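Local coordinates for galactose-binding lectin (Enterobacter cloacae subsp. cloacae, PDB 6YF6), which binds sugar, here a seleno-fucoside, through a bound calcium ion, as the C-terminal domain of a longer lectin of the PA-IL family, at residues 38-43 against 133-138; 56-61 against 116-121; 63-68 against 109-114; 79-84 against 96-101. All blocks are in the same frame, centred on the assembly; numbering follows the deposited sequence.

Contact 1: residues 38-43 against 133-138; sequences VEFITR and NDFRIK. With CA (calcium ion), chain D; SFU (methyl 1-seleno-alpha-L-fucopyranoside), chain C; PO4 (phosphate ion), chain F.
Phe40 and Phe135 form an offset stack on the face of the sheet shared with Val38 and Ile137, with centroids 4.5 Å apart and planes only 6° from parallel. The Phe135 ring slides back far enough that Phe40 CB, not the Phe40 ring, sits over its centre, a CH-pi contact of 3.7 Å from CB to the centroid. Phe135 CE2 in turn lies over one face of Phe40, toward the rim. Beyond the stack, Ile137 CD1 meets Phe40 CE1 at 3.7 Å. On the other face Glu39 and Arg136 run side by side, with carboxylate and guanidinium planes 15° apart. Glu39 OE1 accepts from both NE and NH2 of Arg136 in a salt bridge, and its syn lone pair faces NH2 at 2.8 Å; the modelled NE to OE1 distance, 2.5 Å, is very short and its exact length doubtful. Glu39 OE2 bonds Tyr29 OH of the second subunit, whose strand continues the sheet past Val38 and Glu39. Beyond Phe40 and ahead of Phe135, side chains and carbonyls turn to the metal. Asp134 OD1 is 2.5 Å and Thr42 OG1 2.3 Å from the calcium ion, which also takes Ile41 O and Thr42 O; Ser130 O and Gly132 O complete the protein ligands. The other carboxylate oxygen, Asp134 OD2, lies 2.7 Å from O4 of the fucoside, and sugar O3 and O4 both bind the metal. A calcium ion bridging protein and two adjacent sugar hydroxyls is the arrangement of the sugar site in PA-IL-type lectins.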
loop_
_atom_site.group_PDB
_atom_site.type_symbol
_atom_site.label_atom_id
_atom_site.label_comp_id
_atom_site.label_asym_id
_atom_site.label_seq_id
_atom_site.Cartn_x
_atom_site.Cartn_y
_atom_site.Cartn_z
ATOM N N VAL A 38 -0.458 9.718 9.180
ATOM C CA VAL A 38 -0.065 10.930 9.895
ATOM C C VAL A 38 -0.170 12.107 8.935
ATOM O O VAL A 38 0.363 12.061 7.821
ATOM C CB VAL A 38 1.366 10.812 10.448
ATOM C CG1 VAL A 38 1.746 12.083 11.222
ATOM C CG2 VAL A 38 1.521 9.584 11.328
ATOM N N GLU A 39 -0.834 13.172 9.368
ATOM C CA GLU A 39 -1.002 14.370 8.557
ATOM C C GLU A 39 -0.022 15.439 9.020
ATOM O O GLU A 39 0.073 15.727 10.218
ATOM C CB GLU A 39 -2.439 14.890 8.643
ATOM C CG GLU A 39 -2.711 16.150 7.827
ATOM C CD GLU A 39 -4.125 16.191 7.275
ATOM O OE1 GLU A 39 -4.480 15.292 6.484
ATOM O OE2 GLU A 39 -4.881 17.120 7.638
ATOM N N PHE A 40 0.701 16.019 8.068
ATOM C CA PHE A 40 1.628 17.121 8.316
ATOM C C PHE A 40 1.024 18.368 7.677
ATOM O O PHE A 40 1.176 18.592 6.473
ATOM C CB PHE A 40 3.012 16.816 7.749
ATOM C CG PHE A 40 3.657 15.589 8.339
ATOM C CD1 PHE A 40 3.284 14.322 7.921
ATOM C CD2 PHE A 40 4.641 15.705 9.307
ATOM C CE1 PHE A 40 3.879 13.195 8.462
ATOM C CE2 PHE A 40 5.237 14.584 9.852
ATOM C CZ PHE A 40 4.857 13.328 9.429
ATOM N N ILE A 41 0.327 19.173 8.486
ATOM C CA ILE A 41 -0.303 20.403 7.999
ATOM C C ILE A 41 0.594 21.626 8.148
ATOM O O ILE A 41 0.270 22.690 7.595
ATOM C CB ILE A 41 -1.643 20.599 8.740
ATOM C CG1 ILE A 41 -2.591 21.487 7.933
ATOM C CG2 ILE A 41 -1.392 21.167 10.122
ATOM C CD1 ILE A 41 -3.061 20.847 6.633
ATOM N N THR A 42 1.712 21.508 8.871
ATOM C CA THR A 42 2.719 22.556 9.026
ATOM C C THR A 42 2.107 23.933 9.247
ATOM O O THR A 42 1.975 24.733 8.313
ATOM C CB THR A 42 3.661 22.573 7.814
ATOM O OG1 THR A 42 2.919 22.764 6.603
ATOM C CG2 THR A 42 4.417 21.263 7.732
ATOM N N ARG A 43 1.760 24.220 10.502
ATOM C CA ARG A 43 1.045 25.435 10.844
ATOM C C ARG A 43 1.940 26.664 10.688
ATOM O O ARG A 43 3.168 26.554 10.642
ATOM C CB ARG A 43 0.539 25.360 12.281
ATOM C CG ARG A 43 -0.444 24.233 12.583
ATOM C CD ARG A 43 -0.823 24.302 14.049
ATOM N NE ARG A 43 -1.606 23.168 14.528
ATOM C CZ ARG A 43 -2.047 23.065 15.777
ATOM N NH1 ARG A 43 -1.776 24.027 16.654
ATOM N NH2 ARG A 43 -2.754 22.011 16.155
ATOM N N ASN A 133 3.573 22.968 1.935
ATOM C CA ASN A 133 4.381 21.983 2.648
ATOM C C ASN A 133 3.493 21.044 3.466
ATOM O O ASN A 133 3.761 20.762 4.637
ATOM C CB ASN A 133 5.409 22.687 3.537
ATOM C CG ASN A 133 6.487 21.751 4.030
ATOM O OD1 ASN A 133 6.763 20.731 3.406
ATOM N ND2 ASN A 133 7.103 22.093 5.154
ATOM N N ASP A 134 2.424 20.560 2.835
ATOM C CA ASP A 134 1.430 19.703 3.473
ATOM C C ASP A 134 1.475 18.308 2.860
ATOM O O ASP A 134 1.451 18.164 1.634
ATOM C CB ASP A 134 0.028 20.299 3.315
ATOM C CG ASP A 134 -0.036 21.750 3.745
ATOM O OD1 ASP A 134 0.250 22.030 4.927
ATOM O OD2 ASP A 134 -0.369 22.610 2.902
ATOM N N PHE A 135 1.523 17.283 3.709
ATOM C CA PHE A 135 1.678 15.919 3.217
ATOM C C PHE A 135 1.244 14.935 4.296
ATOM O O PHE A 135 0.987 15.308 5.442
ATOM C CB PHE A 135 3.126 15.651 2.774
ATOM C CG PHE A 135 4.160 15.956 3.828
ATOM C CD1 PHE A 135 4.558 17.262 4.077
ATOM C CD2 PHE A 135 4.750 14.933 4.553
ATOM C CE1 PHE A 135 5.516 17.542 5.040
ATOM C CE2 PHE A 135 5.705 15.206 5.516
ATOM C CZ PHE A 135 6.088 16.514 5.759
ATOM N N ARG A 136 1.151 13.665 3.899
ATOM C CA ARG A 136 0.738 12.586 4.786
ATOM C C ARG A 136 1.679 11.399 4.629
ATOM O O ARG A 136 2.184 11.129 3.537
ATOM C CB ARG A 136 -0.711 12.132 4.490
ATOM C CG ARG A 136 -1.796 13.167 4.805
ATOM C CD ARG A 136 -3.143 12.763 4.196
ATOM N NE ARG A 136 -4.252 13.571 4.697
ATOM C CZ ARG A 136 -5.473 13.597 4.165
ATOM N NH1 ARG A 136 -5.762 12.866 3.097
ATOM N NH2 ARG A 136 -6.409 14.366 4.699
ATOM N N ILE A 137 1.906 10.688 5.733
ATOM C CA ILE A 137 2.649 9.433 5.739
ATOM C C ILE A 137 1.736 8.351 6.295
ATOM O O ILE A 137 1.324 8.421 7.460
ATOM C CB ILE A 137 3.941 9.529 6.566
ATOM C CG1 ILE A 137 4.949 10.433 5.854
ATOM C CG2 ILE A 137 4.517 8.130 6.796
ATOM C CD1 ILE A 137 6.124 10.865 6.720
ATOM N N LYS A 138 1.435 7.342 5.475
ATOM C CA LYS A 138 0.517 6.288 5.880
ATOM C C LYS A 138 1.212 4.989 6.266
ATOM O O LYS A 138 0.565 4.119 6.859
ATOM C CB LYS A 138 -0.501 6.004 4.765
ATOM C CG LYS A 138 0.072 5.363 3.506
ATOM C CD LYS A 138 -1.016 5.180 2.453
ATOM C CE LYS A 138 -0.467 4.609 1.150
ATOM N NZ LYS A 138 -1.555 4.377 0.148
HETATM CA CA CA D . 1.162 24.105 5.898
HETATM C C1 SFU C . -1.337 28.190 4.516
HETATM C C2 SFU C . -0.854 27.357 5.703
HETATM C C3 SFU C . -1.575 25.997 5.812
HETATM C C4 SFU C . -1.476 25.296 4.463
HETATM C C5 SFU C . -2.104 26.203 3.407
HETATM C C6 SFU C . -2.001 25.537 2.043
HETATM O O2 SFU C . -1.056 28.097 6.895
HETATM O O3 SFU C . -0.896 25.182 6.753
HETATM O O4 SFU C . -0.127 25.077 4.083
HETATM O O5 SFU C . -1.416 27.470 3.315
HETATM C CM SFU C . -3.559 29.818 3.281
HETATM SE SE SFU C . -3.145 28.966 4.950
HETATM P P PO4 F . -2.871 1.309 1.386
HETATM O O1 PO4 F . -3.568 2.502 0.781
HETATM O O2 PO4 F . -3.526 0.949 2.697
HETATM O O3 PO4 F . -1.419 1.634 1.641
HETATM O O4 PO4 F . -2.954 0.150 0.423
#

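Contact 2: residues 56-61 against 116-121; sequences TLTGLT and GSQAEL
Gln118 lays its amide against the methyl of Thr56, with Gln118 NE2 3.5 Å from Thr56 CG2. Chi1 of 59° puts Gln118 CG between the backbone N and the carbonyl carbon, and chi2 of -176° carries CD on toward the methyl. Thr56 answers with CG2 anti to its own backbone N, while its OG1 runs alongside the Glu120 side chain, 4.0 Å from Glu120 CG. This face, with Thr56, Gln118 and Glu120, looks to solvent. The two strands are antiparallel, paired by Leu57 N to Ala119 O and Ala119 N to Leu57 O, both 2.9 Å; strand 50-58 is an outer strand of one of the two four-stranded sheets of the PA-IL-type beta sandwich. The opposite face is apolar and turns into the sandwich. There Leu121 CD1 reaches both CB and CD2 of Leu57, the former at 4.0 Å. Leu60 lies past the strand, its CD1 3.8 Å from Ala119 CB. Its backbone is tied back too: Leu60 N donates to Ser117 O over 2.9 Å, nearly straight at 165°, although the donor stands well above the carbonyl plane. Phe112 of the facing sheet packs on Leu60, Ala119 and Leu121. From the second subunit, Phe5 touches Leu60 and Trp19 touches Leu121.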
loop_
_atom_site.group_PDB
_atom_site.type_symbol
_atom_site.label_atom_id
_atom_site.label_comp_id
_atom_site.label_asym_id
_atom_site.label_seq_id
_atom_site.Cartn_x
_atom_site.Cartn_y
_atom_site.Cartn_z
ATOM N N THR A 56 13.616 4.591 17.434
ATOM C CA THR A 56 14.749 3.701 17.669
ATOM C C THR A 56 14.267 2.282 17.389
ATOM O O THR A 56 13.590 1.663 18.215
ATOM C CB THR A 56 15.293 3.853 19.083
ATOM O OG1 THR A 56 15.734 5.202 19.279
ATOM C CG2 THR A 56 16.476 2.912 19.300
ATOM N N LEU A 57 14.604 1.774 16.209
ATOM C CA LEU A 57 14.188 0.443 15.783
ATOM C C LEU A 57 15.078 -0.612 16.428
ATOM O O LEU A 57 16.303 -0.572 16.277
ATOM C CB LEU A 57 14.254 0.341 14.265
ATOM C CG LEU A 57 13.743 -0.954 13.635
ATOM C CD1 LEU A 57 12.239 -1.081 13.806
ATOM C CD2 LEU A 57 14.132 -0.983 12.169
ATOM N N THR A 58 14.466 -1.562 17.124
ATOM C CA THR A 58 15.186 -2.619 17.817
ATOM C C THR A 58 15.044 -3.936 17.058
ATOM O O THR A 58 14.328 -4.035 16.058
ATOM C CB THR A 58 14.674 -2.767 19.256
ATOM O OG1 THR A 58 13.312 -3.212 19.241
ATOM C CG2 THR A 58 14.764 -1.436 19.998
ATOM N N GLY A 59 15.753 -4.954 17.545
ATOM C CA GLY A 59 15.670 -6.276 16.958
ATOM C C GLY A 59 16.542 -6.506 15.748
ATOM O O GLY A 59 16.311 -7.466 15.005
ATOM N N LEU A 60 17.551 -5.665 15.530
ATOM C CA LEU A 60 18.407 -5.772 14.362
ATOM C C LEU A 60 19.656 -6.593 14.679
ATOM O O LEU A 60 19.890 -7.013 15.815
ATOM C CB LEU A 60 18.796 -4.383 13.862
ATOM C CG LEU A 60 17.658 -3.385 13.647
ATOM C CD1 LEU A 60 18.218 -2.077 13.096
ATOM C CD2 LEU A 60 16.584 -3.954 12.726
ATOM N N THR A 61 20.479 -6.814 13.655
ATOM C CA THR A 61 21.728 -7.551 13.793
ATOM C C THR A 61 22.808 -6.832 13.000
ATOM O O THR A 61 22.605 -6.505 11.828
ATOM C CB THR A 61 21.570 -8.995 13.302
ATOM O OG1 THR A 61 20.564 -9.658 14.082
ATOM C CG2 THR A 61 22.884 -9.754 13.419
ATOM N N GLY A 116 24.471 -2.789 15.188
ATOM C CA GLY A 116 24.143 -3.495 16.407
ATOM C C GLY A 116 22.695 -3.935 16.470
ATOM O O GLY A 116 22.091 -4.284 15.449
ATOM N N SER A 117 22.128 -3.912 17.675
ATOM C CA SER A 117 20.775 -4.397 17.903
ATOM C C SER A 117 19.706 -3.371 17.557
ATOM O O SER A 117 18.529 -3.737 17.468
ATOM C CB SER A 117 20.621 -4.816 19.365
ATOM O OG SER A 117 20.808 -3.706 20.226
ATOM N N GLN A 118 20.075 -2.107 17.358
ATOM C CA GLN A 118 19.085 -1.082 17.072
ATOM C C GLN A 118 19.696 0.000 16.196
ATOM O O GLN A 118 20.917 0.117 16.070
ATOM C CB GLN A 118 18.531 -0.465 18.362
ATOM C CG GLN A 118 19.591 0.178 19.242
ATOM C CD GLN A 118 19.026 0.682 20.555
ATOM O OE1 GLN A 118 18.268 -0.019 21.225
ATOM N NE2 GLN A 118 19.392 1.903 20.930
ATOM N N ALA A 119 18.815 0.796 15.593
ATOM C CA ALA A 119 19.204 1.924 14.761
ATOM C C ALA A 119 18.271 3.088 15.045
ATOM O O ALA A 119 17.072 2.892 15.264
ATOM C CB ALA A 119 19.156 1.575 13.269
ATOM N N GLU A 120 18.827 4.296 15.043
ATOM C CA GLU A 120 18.054 5.516 15.247
ATOM C C GLU A 120 17.615 6.028 13.880
ATOM O O GLU A 120 18.443 6.477 13.080
ATOM C CB GLU A 120 18.880 6.557 15.999
ATOM C CG GLU A 120 19.143 6.188 17.456
ATOM C CD GLU A 120 19.973 7.226 18.193
ATOM O OE1 GLU A 120 19.620 8.424 18.140
ATOM O OE2 GLU A 120 20.976 6.844 18.831
ATOM N N LEU A 121 16.316 5.945 13.610
ATOM C CA LEU A 121 15.752 6.339 12.329
ATOM C C LEU A 121 15.045 7.680 12.453
ATOM O O LEU A 121 14.410 7.969 13.472
ATOM C CB LEU A 121 14.763 5.290 11.823
ATOM C CG LEU A 121 15.313 3.868 11.718
ATOM C CD1 LEU A 121 14.229 2.923 11.219
ATOM C CD2 LEU A 121 16.541 3.839 10.813
#

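Contact 3: residues 63-68 against 109-114; sequences GYEYTW and SGKFKA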
loop_
_atom_site.group_PDB
_atom_site.type_symbol
_atom_site.label_atom_id
_atom_site.label_comp_id
_atom_site.label_asym_id
_atom_site.label_seq_id
_atom_site.Cartn_x
_atom_site.Cartn_y
_atom_site.Cartn_z
ATOM N N GLY A 63 25.757 -5.629 10.708
ATOM C CA GLY A 63 26.260 -6.073 9.431
ATOM C C GLY A 63 25.206 -6.388 8.393
ATOM O O GLY A 63 25.556 -6.579 7.221
ATOM N N TYR A 64 23.936 -6.460 8.776
ATOM C CA TYR A 64 22.864 -6.696 7.822
ATOM C C TYR A 64 22.382 -5.365 7.261
ATOM O O TYR A 64 22.369 -4.347 7.954
ATOM C CB TYR A 64 21.697 -7.441 8.475
ATOM C CG TYR A 64 21.934 -8.926 8.626
ATOM C CD1 TYR A 64 22.332 -9.463 9.842
ATOM C CD2 TYR A 64 21.765 -9.788 7.552
ATOM C CE1 TYR A 64 22.552 -10.818 9.988
ATOM C CE2 TYR A 64 21.982 -11.147 7.686
ATOM C CZ TYR A 64 22.377 -11.658 8.904
ATOM O OH TYR A 64 22.598 -13.010 9.034
ATOM N N GLU A 65 22.000 -5.380 5.987
ATOM C CA GLU A 65 21.461 -4.204 5.318
ATOM C C GLU A 65 19.941 -4.273 5.350
ATOM O O GLU A 65 19.350 -5.270 4.923
ATOM C CB GLU A 65 21.962 -4.111 3.877
ATOM C CG GLU A 65 21.587 -2.807 3.187
ATOM C CD GLU A 65 22.156 -2.703 1.786
ATOM O OE1 GLU A 65 22.046 -3.684 1.020
ATOM O OE2 GLU A 65 22.716 -1.637 1.452
ATOM N N TYR A 66 19.315 -3.223 5.870
ATOM C CA TYR A 66 17.868 -3.157 6.002
ATOM C C TYR A 66 17.312 -2.128 5.027
ATOM O O TYR A 66 17.962 -1.126 4.719
ATOM C CB TYR A 66 17.469 -2.809 7.441
ATOM C CG TYR A 66 17.883 -3.870 8.441
ATOM C CD1 TYR A 66 19.156 -3.870 8.995
ATOM C CD2 TYR A 66 17.005 -4.878 8.819
ATOM C CE1 TYR A 66 19.543 -4.841 9.902
ATOM C CE2 TYR A 66 17.382 -5.855 9.725
ATOM C CZ TYR A 66 18.652 -5.829 10.266
ATOM O OH TYR A 66 19.040 -6.799 11.167
ATOM N N THR A 67 16.103 -2.395 4.537
ATOM C CA THR A 67 15.447 -1.571 3.529
ATOM C C THR A 67 14.258 -0.873 4.175
ATOM O O THR A 67 13.320 -1.532 4.636
ATOM C CB THR A 67 15.002 -2.421 2.337
ATOM O OG1 THR A 67 16.153 -2.997 1.705
ATOM C CG2 THR A 67 14.235 -1.584 1.321
ATOM N N TRP A 68 14.302 0.454 4.210
ATOM C CA TRP A 68 13.275 1.265 4.851
ATOM C C TRP A 68 12.439 1.935 3.767
ATOM O O TRP A 68 12.972 2.699 2.955
ATOM C CB TRP A 68 13.925 2.295 5.775
ATOM C CG TRP A 68 12.978 3.220 6.477
ATOM C CD1 TRP A 68 11.622 3.092 6.579
ATOM C CD2 TRP A 68 13.323 4.417 7.182
ATOM N NE1 TRP A 68 11.101 4.142 7.301
ATOM C CE2 TRP A 68 12.126 4.968 7.683
ATOM C CE3 TRP A 68 14.528 5.079 7.437
ATOM C CZ2 TRP A 68 12.099 6.148 8.422
ATOM C CZ3 TRP A 68 14.498 6.252 8.175
ATOM C CH2 TRP A 68 13.294 6.774 8.658
ATOM N N SER A 109 12.421 5.518 -0.238
ATOM C CA SER A 109 13.185 4.330 0.109
ATOM C C SER A 109 14.632 4.675 0.429
ATOM O O SER A 109 15.216 5.600 -0.145
ATOM C CB SER A 109 13.175 3.299 -1.038
ATOM O OG SER A 109 11.872 3.106 -1.556
ATOM N N GLY A 110 15.202 3.906 1.349
ATOM C CA GLY A 110 16.627 3.936 1.603
ATOM C C GLY A 110 17.033 2.663 2.305
ATOM O O GLY A 110 16.209 1.980 2.922
ATOM N N LYS A 111 18.316 2.341 2.196
ATOM C CA LYS A 111 18.887 1.183 2.864
ATOM C C LYS A 111 19.949 1.646 3.849
ATOM O O LYS A 111 20.643 2.637 3.614
ATOM C CB LYS A 111 19.497 0.207 1.857
ATOM C CG LYS A 111 18.479 -0.445 0.937
ATOM C CD LYS A 111 19.170 -1.381 -0.047
ATOM C CE LYS A 111 18.194 -2.288 -0.768
ATOM N NZ LYS A 111 18.884 -3.526 -1.234
ATOM N N PHE A 112 20.057 0.928 4.964
ATOM C CA PHE A 112 21.077 1.203 5.965
ATOM C C PHE A 112 21.614 -0.118 6.488
ATOM O O PHE A 112 20.966 -1.163 6.386
ATOM C CB PHE A 112 20.534 2.059 7.119
ATOM C CG PHE A 112 19.489 1.372 7.956
ATOM C CD1 PHE A 112 18.151 1.416 7.593
ATOM C CD2 PHE A 112 19.843 0.692 9.109
ATOM C CE1 PHE A 112 17.187 0.790 8.365
ATOM C CE2 PHE A 112 18.885 0.058 9.880
ATOM C CZ PHE A 112 17.556 0.110 9.509
ATOM N N LYS A 113 22.821 -0.064 7.039
ATOM C CA LYS A 113 23.479 -1.235 7.598
ATOM C C LYS A 113 23.538 -1.075 9.109
ATOM O O LYS A 113 24.076 -0.082 9.610
ATOM C CB LYS A 113 24.879 -1.412 7.015
ATOM C CG LYS A 113 25.562 -2.703 7.445
ATOM C CD LYS A 113 26.805 -2.979 6.614
ATOM C CE LYS A 113 26.484 -3.847 5.406
ATOM N NZ LYS A 113 27.544 -3.768 4.366
ATOM N N ALA A 114 22.974 -2.040 9.825
ATOM C CA ALA A 114 22.981 -1.981 11.277
ATOM C C ALA A 114 24.394 -2.179 11.809
ATOM O O ALA A 114 25.183 -2.956 11.260
ATOM C CB ALA A 114 22.043 -3.042 11.855
HETATM O O HOH W 1 19.694 -5.129 1.018
#
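Strands 65-68 and 109-113 run antiparallel, and the paired backbone carries on past them to Gly63 and Ala114, with six hydrogen bonds in all, from Gly63 N to Ala114 O (2.8 Å) at one end to Gly110 N to Trp68 O at the other. On the inward face Phe112 turns one side of its ring to Tyr66 CB, which stands 3.5 Å above the ring plane, offset toward the rim; the nearest ring atom is CZ, 3.6 Å from that CB. The two rings are close to parallel, 23° apart, but slid so far that they barely overlap. Tyr66 CE1 instead meets Ala114 CB at 3.6 Å, and Tyr66 OH bonds Thr61 N. Trp68 CB lies near the plane of the Phe112 ring, at its edge. On the other face Lys111 is extended beside Thr67, pointing the same way, with its CE 3.3 Å from Thr67 OG1. Its charge meets Glu65 at long range, NZ to OE1 3.9 Å, and a water closes the gap, donating to Glu65 OE1 and accepting from Lys111 NZ. Lys113 bends at chi3, -92°, bringing CE to 3.4 Å from Gly63 O. Phe5 of the second subunit meets Tyr66 edge-to-face. The solvent side carries Glu65, Thr67, Lys111 and Lys113, and Tyr66, Trp68 and Phe112 lie on the face turned to the partner sheet of the PA-IL-type beta sandwich, in which 106-113 is an outer strand.

Contact 4: residues 79-84 against 96-101; sequences YEAPKV and PLELKQ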
loop_
_atom_site.group_PDB
_atom_site.type_symbol
_atom_site.label_atom_id
_atom_site.label_comp_id
_atom_site.label_asym_id
_atom_site.label_seq_id
_atom_site.Cartn_x
_atom_site.Cartn_y
_atom_site.Cartn_z
ATOM N N TYR A 79 1.266 26.169 -2.871
ATOM C CA TYR A 79 2.440 26.851 -2.310
ATOM C C TYR A 79 3.605 25.857 -2.328
ATOM O O TYR A 79 3.790 25.144 -3.327
ATOM C CB TYR A 79 2.076 27.421 -0.955
ATOM C CG TYR A 79 0.943 28.427 -1.022
ATOM C CD1 TYR A 79 -0.107 28.389 -0.114
ATOM C CD2 TYR A 79 0.923 29.412 -2.002
ATOM C CE1 TYR A 79 -1.143 29.307 -0.179
ATOM C CE2 TYR A 79 -0.105 30.334 -2.073
ATOM C CZ TYR A 79 -1.135 30.277 -1.161
ATOM O OH TYR A 79 -2.158 31.193 -1.232
ATOM N N GLU A 80 4.400 25.770 -1.265
ATOM C CA GLU A 80 5.672 25.066 -1.336
ATOM C C GLU A 80 5.478 23.555 -1.324
ATOM O O GLU A 80 4.662 23.019 -0.569
ATOM C CB GLU A 80 6.578 25.487 -0.180
ATOM C CG GLU A 80 7.359 26.760 -0.471
ATOM C CD GLU A 80 8.646 26.857 0.317
ATOM O OE1 GLU A 80 8.784 27.810 1.112
ATOM O OE2 GLU A 80 9.522 25.983 0.140
ATOM N N ALA A 81 6.238 22.872 -2.176
ATOM C CA ALA A 81 6.200 21.418 -2.214
ATOM C C ALA A 81 7.069 20.845 -1.095
ATOM O O ALA A 81 8.178 21.334 -0.862
ATOM C CB ALA A 81 6.695 20.907 -3.566
ATOM N N PRO A 82 6.600 19.822 -0.381
ATOM C CA PRO A 82 7.460 19.194 0.631
ATOM C C PRO A 82 8.679 18.543 -0.009
ATOM O O PRO A 82 8.681 18.190 -1.189
ATOM C CB PRO A 82 6.546 18.145 1.283
ATOM C CG PRO A 82 5.144 18.551 0.914
ATOM C CD PRO A 82 5.261 19.202 -0.428
ATOM N N LYS A 83 9.736 18.392 0.794
ATOM C CA LYS A 83 10.939 17.662 0.393
ATOM C C LYS A 83 11.389 16.813 1.572
ATOM O O LYS A 83 11.755 17.356 2.618
ATOM C CB LYS A 83 12.063 18.608 -0.033
ATOM C CG LYS A 83 11.780 19.411 -1.288
ATOM C CD LYS A 83 13.046 20.111 -1.775
ATOM C CE LYS A 83 12.779 20.993 -2.982
ATOM N NZ LYS A 83 13.784 22.090 -3.093
ATOM N N VAL A 84 11.379 15.492 1.407
ATOM C CA VAL A 84 11.533 14.568 2.525
ATOM C C VAL A 84 12.588 13.526 2.189
ATOM O O VAL A 84 12.615 12.990 1.076
ATOM C CB VAL A 84 10.186 13.895 2.868
ATOM C CG1 VAL A 84 10.308 13.060 4.132
ATOM C CG2 VAL A 84 9.090 14.953 3.023
ATOM N N PRO A 96 16.724 13.805 -0.959
ATOM C CA PRO A 96 15.459 14.500 -0.657
ATOM C C PRO A 96 14.477 14.349 -1.807
ATOM O O PRO A 96 14.753 14.762 -2.936
ATOM C CB PRO A 96 15.885 15.962 -0.461
ATOM C CG PRO A 96 17.355 15.929 -0.241
ATOM C CD PRO A 96 17.874 14.725 -0.970
ATOM N N LEU A 97 13.322 13.760 -1.518
ATOM C CA LEU A 97 12.289 13.516 -2.515
ATOM C C LEU A 97 11.264 14.642 -2.451
ATOM O O LEU A 97 10.646 14.864 -1.404
ATOM C CB LEU A 97 11.620 12.163 -2.274
ATOM C CG LEU A 97 10.532 11.729 -3.261
ATOM C CD1 LEU A 97 11.115 11.494 -4.652
ATOM C CD2 LEU A 97 9.831 10.471 -2.755
ATOM N N GLU A 98 11.086 15.349 -3.566
ATOM C CA GLU A 98 10.091 16.410 -3.641
ATOM C C GLU A 98 8.723 15.814 -3.943
ATOM O O GLU A 98 8.554 15.086 -4.926
ATOM C CB GLU A 98 10.474 17.426 -4.718
ATOM C CG GLU A 98 9.610 18.673 -4.721
ATOM C CD GLU A 98 10.038 19.670 -5.774
ATOM O OE1 GLU A 98 11.183 19.566 -6.265
ATOM O OE2 GLU A 98 9.231 20.559 -6.114
ATOM N N LEU A 99 7.748 16.120 -3.093
ATOM C CA LEU A 99 6.378 15.654 -3.274
ATOM C C LEU A 99 5.609 16.690 -4.078
ATOM O O LEU A 99 5.553 17.865 -3.689
ATOM C CB LEU A 99 5.711 15.418 -1.925
ATOM C CG LEU A 99 6.476 14.516 -0.955
ATOM C CD1 LEU A 99 5.736 14.420 0.370
ATOM C CD2 LEU A 99 6.695 13.136 -1.557
ATOM N N LYS A 100 5.004 16.285 -5.190
ATOM C CA LYS A 100 4.427 17.256 -6.113
ATOM C C LYS A 100 2.919 17.070 -6.317
ATOM O O LYS A 100 2.175 17.962 -5.949
ATOM C CB LYS A 100 5.220 17.240 -7.419
ATOM C CG LYS A 100 6.730 17.209 -7.214
ATOM C CD LYS A 100 7.462 16.757 -8.466
ATOM C CE LYS A 100 8.262 17.893 -9.088
ATOM N NZ LYS A 100 9.432 17.382 -9.852
ATOM N N GLN A 101 2.460 15.943 -6.841
ATOM C CA GLN A 101 1.022 15.821 -7.118
ATOM C C GLN A 101 0.253 15.455 -5.852
ATOM O O GLN A 101 0.601 14.493 -5.162
ATOM C CB GLN A 101 0.781 14.773 -8.204
ATOM C CG GLN A 101 -0.668 14.672 -8.650
ATOM C CD GLN A 101 -0.810 14.216 -10.089
ATOM O OE1 GLN A 101 -1.418 13.183 -10.367
ATOM N NE2 GLN A 101 -0.252 14.991 -11.016
#
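The flat carboxylate of Glu98 has one oxygen near each of two neighbours: OE2 lies 3.6 Å from Ala81 CB, and OE1 lies 3.9 Å from Lys83 CE. Lys83 and Glu98 run side by side and point the same way, but their charged atoms stay apart, NZ to OE1 4.8 Å, so any attraction is probably modest. The Pro82 ring crosses Leu99 at about a right angle: CB meets Leu99 CD1 at 3.9 Å, and CD sits 3.5 Å from Leu99 O. Ala81 CB presses on that same Leu99 O, which is buried and has no polar partner in the model. Leu99 CG is anti to the carbonyl carbon (chi1 -53°), and chi2 of 177° places CD1, the atom that meets Pro82 CB; Phe135 packs on both residues. Three backbone hydrogen bonds join the segments, Leu99 N to Pro82 O, Val84 N to Leu97 O and Leu97 N to Val84 O, the last at 2.8 Å and nearly straight. This is the open end of the beta hairpin 83-88/91-98, and the chain leading into it comes from Tyr79, which touches the fucoside in the calcium-dependent pocket.

From the N terminus the chain passes 38-43, 56-61, 63-68 and 79-84, then meets their partners in reverse order at 96-101, 109-114, 116-121 and 133-138. The contacts therefore nest without crossing: contact 4 closes the shortest loop, inside contact 3, inside contact 2, inside contact 1. Contacts 1 and 3 lie in one four-stranded sheet, contacts 2 and 4 in the other, so successive closures alternate between the two layers of the sandwich. Among these contacts the layers touch at two places: contact 4 packs on contact 1 beside the calcium site, where Asn133 N probably bonds Glu80 O, and contact 2 packs on contact 3 on the other side of the chain's centre.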